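Local coordinates for type III chaperone protein ShcA (Pseudomonas syringae pv. tomato, PDB 4G6T) that probably serves as a class IA type III secretion chaperone of the CesT family, binding its cognate effector before export, at residues Gln99-Glu104 / Lys112-Gly117. Sequence-based numbering, arbitrary orientation.
Sequences QSIPRE and KREMAG
Gln99, on strand 95-102, reaches across to Glu114, on helix 108-127, and the two polar side chains join the sheet to the helix that packs on its face. The bond runs from Gln99 NE2 to Glu114 OE1, 2.9 Å long and bent to 153° at the hydrogen. The flat groups stand nearly perpendicular, the amide plane 81° from the carboxylate plane. Gln99 NE2 meets Glu114 OE1 from above the carboxylate, well out of its plane, while Glu114 OE1 lies modestly out of the plane of the Gln99 amide. The aliphatic part of the glutamine takes part as well: Gln99 CG comes to 3.3 Å from Glu114 OE1. The bend in the glutamine chain, at chi2 60°, curls the amide back over its own strand, where Gln99 OE1 accepts the backbone N-H of Ser100, with Ser100 N at 3.0 Å, in the carbonyl plane and on a lone pair. Gln99 NE2 also donates to the carbonyl oxygen of Ala82, so both ends of the amide are engaged and its rotation is fixed. Two residues along the strand, Ile101 supplies the apolar half of the contact. Its CD1 methyl rests against the root of the Glu114 side chain, 3.9 Å from CB and 4.0 Å from CG. Glu114 thus turns its methylenes to the isoleucine and its carboxylate to the glutamine, and it also touches Leu56 of the adjacent strand 53-59. On the same helix, Lys112, Met115 and Ala116 pack against apolar side chains of a chain of another protein, consistent with a chaperone holding a partner. A neutral amide holds a carboxylate through one off-plane bond: the strand-helix link is directional without being a salt bridge, and the amide's N-H dipole would be expected to favour the charged form of Glu114 modestly.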
ATOM      1  N   GLN A  99       8.045  -0.476   2.347  1.00 18.00           N
ATOM      2  CA  GLN A  99       8.382  -1.356   3.484  1.00 20.24           C
ATOM      3  C   GLN A  99       7.864  -2.716   3.114  1.00 21.99           C
ATOM      4  O   GLN A  99       6.815  -2.838   2.481  1.00 23.13           O
ATOM      5  CB  GLN A  99       7.786  -0.872   4.764  1.00 21.35           C
ATOM      6  CG  GLN A  99       7.968  -1.753   6.009  1.00 20.64           C
ATOM      7  CD  GLN A  99       9.426  -1.988   6.374  1.00 21.18           C
ATOM      8  OE1 GLN A  99      10.192  -2.533   5.594  1.00 23.89           O
ATOM      9  NE2 GLN A  99       9.799  -1.441   7.473  1.00 24.34           N
ATOM     10  N   SER A 100       8.588  -3.766   3.439  1.00 19.91           N
ATOM     11  CA  SER A 100       8.134  -5.128   3.210  1.00 19.81           C
ATOM     12  C   SER A 100       7.935  -5.796   4.529  1.00 20.59           C
ATOM     13  O   SER A 100       8.711  -5.632   5.473  1.00 23.82           O
ATOM     14  CB  SER A 100       9.131  -5.936   2.383  1.00 24.47           C
ATOM     15  OG  SER A 100       8.720  -7.281   2.292  1.00 29.27           O
ATOM     16  N   ILE A 101       6.865  -6.575   4.645  1.00 20.09           N
ATOM     17  CA  ILE A 101       6.582  -7.352   5.873  1.00 21.22           C
ATOM     18  C   ILE A 101       6.453  -8.834   5.436  1.00 20.75           C
ATOM     19  O   ILE A 101       5.579  -9.205   4.642  1.00 20.27           O
ATOM     20  CB  ILE A 101       5.301  -6.923   6.609  1.00 20.18           C
ATOM     21  CG1 ILE A 101       5.201  -5.402   6.845  1.00 21.11           C
ATOM     22  CG2 ILE A 101       5.209  -7.725   7.904  1.00 21.88           C
ATOM     23  CD1 ILE A 101       3.829  -4.939   7.338  1.00 22.71           C
ATOM     24  N   PRO A 102       7.354  -9.703   5.922  1.00 21.97           N
ATOM     25  CA  PRO A 102       7.182 -11.123   5.563  1.00 22.47           C
ATOM     26  C   PRO A 102       5.885 -11.659   6.152  1.00 19.98           C
ATOM     27  O   PRO A 102       5.449 -11.230   7.217  1.00 22.16           O
ATOM     28  CB  PRO A 102       8.365 -11.798   6.224  1.00 26.62           C
ATOM     29  CG  PRO A 102       9.275 -10.737   6.659  1.00 25.86           C
ATOM     30  CD  PRO A 102       8.515  -9.443   6.815  1.00 23.13           C
ATOM     31  N   ARG A 103       5.315 -12.616   5.408  1.00 20.93           N
ATOM     32  CA  ARG A 103       4.012 -13.212   5.803  1.00 23.63           C
ATOM     33  C   ARG A 103       4.047 -13.680   7.251  1.00 24.07           C
ATOM     34  O   ARG A 103       3.082 -13.438   8.000  1.00 24.23           O
ATOM     35  CB  ARG A 103       3.623 -14.342   4.847  1.00 29.93           C
ATOM     36  CG  ARG A 103       2.262 -15.040   5.156  1.00 35.95           C
ATOM     37  CD  ARG A 103       2.319 -16.594   4.922  1.00 40.84           C
ATOM     38  NE  ARG A 103       2.117 -16.978   3.536  1.00 50.40           N
ATOM     39  CZ  ARG A 103       1.023 -17.580   3.029  1.00 53.64           C
ATOM     40  NH1 ARG A 103      -0.027 -17.927   3.798  1.00 53.07           N
ATOM     41  NH2 ARG A 103       0.984 -17.870   1.726  1.00 55.15           N
ATOM     42  N   GLU A 104       5.144 -14.336   7.655  1.00 25.73           N
ATOM     43  CA  GLU A 104       5.385 -14.787   9.048  1.00 32.19           C
ATOM     44  C   GLU A 104       5.243 -13.728  10.128  1.00 28.77           C
ATOM     45  O   GLU A 104       5.048 -14.027  11.285  1.00 31.66           O
ATOM     46  CB  GLU A 104       6.836 -15.347   9.164  1.00 38.24           C
ATOM     47  CG  GLU A 104       7.171 -16.594   8.330  1.00 42.16           C
ATOM     48  CD  GLU A 104       7.557 -16.372   6.837  1.00 48.58           C
ATOM     49  OE1 GLU A 104       7.468 -15.231   6.282  1.00 34.23           O
ATOM     50  OE2 GLU A 104       7.934 -17.386   6.177  1.00 48.79           O
ATOM     51  N   LYS A 112      -0.450  -1.876  11.104  1.00 22.46           N
ATOM     52  CA  LYS A 112      -0.739  -0.487  11.560  1.00 21.63           C
ATOM     53  C   LYS A 112       0.558   0.268  11.827  1.00 22.05           C
ATOM     54  O   LYS A 112       0.733   1.388  11.292  1.00 21.21           O
ATOM     55  CB  LYS A 112      -1.616  -0.476  12.809  1.00 25.69           C
ATOM     56  CG  LYS A 112      -3.043  -0.915  12.552  1.00 28.09           C
ATOM     57  CD  LYS A 112      -3.838  -0.821  13.837  1.00 30.25           C
ATOM     58  CE  LYS A 112      -5.283  -1.133  13.518  1.00 34.79           C
ATOM     59  NZ  LYS A 112      -6.046  -0.800  14.729  1.00 33.53           N
ATOM     60  N   ARG A 113       1.447  -0.339  12.594  1.00 22.79           N
ATOM     61  CA  ARG A 113       2.719   0.296  12.976  1.00 22.87           C
ATOM     62  C   ARG A 113       3.570   0.593  11.742  1.00 21.27           C
ATOM     63  O   ARG A 113       4.155   1.720  11.585  1.00 21.56           O
ATOM     64  CB  ARG A 113       3.489  -0.604  13.921  1.00 27.35           C
ATOM     65  CG  ARG A 113       4.780   0.002  14.451  1.00 33.52           C
ATOM     66  CD  ARG A 113       5.455  -0.862  15.507  1.00 37.16           C
ATOM     67  NE  ARG A 113       5.763  -2.218  15.031  1.00 41.81           N
ATOM     68  CZ  ARG A 113       5.062  -3.318  15.333  1.00 41.73           C
ATOM     69  NH1 ARG A 113       3.969  -3.298  16.111  1.00 45.98           N
ATOM     70  NH2 ARG A 113       5.465  -4.463  14.847  1.00 41.46           N
ATOM     71  N   GLU A 114       3.676  -0.338  10.830  1.00 20.43           N
ATOM     72  CA  GLU A 114       4.461  -0.155   9.667  1.00 18.75           C
ATOM     73  C   GLU A 114       3.863   0.860   8.690  1.00 20.32           C
ATOM     74  O   GLU A 114       4.597   1.615   8.049  1.00 20.30           O
ATOM     75  CB  GLU A 114       4.772  -1.455   8.935  1.00 21.56           C
ATOM     76  CG  GLU A 114       5.597  -2.403   9.813  1.00 23.26           C
ATOM     77  CD  GLU A 114       7.056  -2.026   9.908  1.00 28.45           C
ATOM     78  OE1 GLU A 114       7.558  -1.057   9.254  1.00 29.86           O
ATOM     79  OE2 GLU A 114       7.717  -2.725  10.711  1.00 33.77           O
ATOM     80  N   MET A 115       2.534   0.920   8.586  1.00 18.75           N
ATOM     81  CA  MET A 115       1.918   1.934   7.736  1.00 18.77           C
ATOM     82  C   MET A 115       2.190   3.305   8.324  1.00 20.24           C
ATOM     83  O   MET A 115       2.527   4.194   7.565  1.00 20.47           O
ATOM     84  CB  MET A 115       0.440   1.641   7.677  1.00 21.33           C
ATOM     85  CG  MET A 115       0.146   0.628   6.641  1.00 24.26           C
ATOM     86  SD  MET A 115      -1.634   0.293   6.467  1.00 34.47           S
ATOM     87  CE  MET A 115      -2.075   2.069   6.284  1.00 19.14           C
ATOM     88  N   ALA A 116       2.025   3.469   9.613  1.00 20.05           N
ATOM     89  CA  ALA A 116       2.292   4.806  10.263  1.00 20.83           C
ATOM     90  C   ALA A 116       3.756   5.171  10.038  1.00 21.67           C
ATOM     91  O   ALA A 116       4.104   6.316   9.745  1.00 21.69           O
ATOM     92  CB  ALA A 116       1.954   4.800  11.686  1.00 22.54           C
ATOM     93  N   GLY A 117       4.634   4.195  10.156  1.00 22.10           N
ATOM     94  CA  GLY A 117       6.072   4.463   9.913  1.00 22.49           C
ATOM     95  C   GLY A 117       6.336   4.951   8.520  1.00 22.50           C
ATOM     96  O   GLY A 117       7.176   5.876   8.278  1.00 22.34           O
TER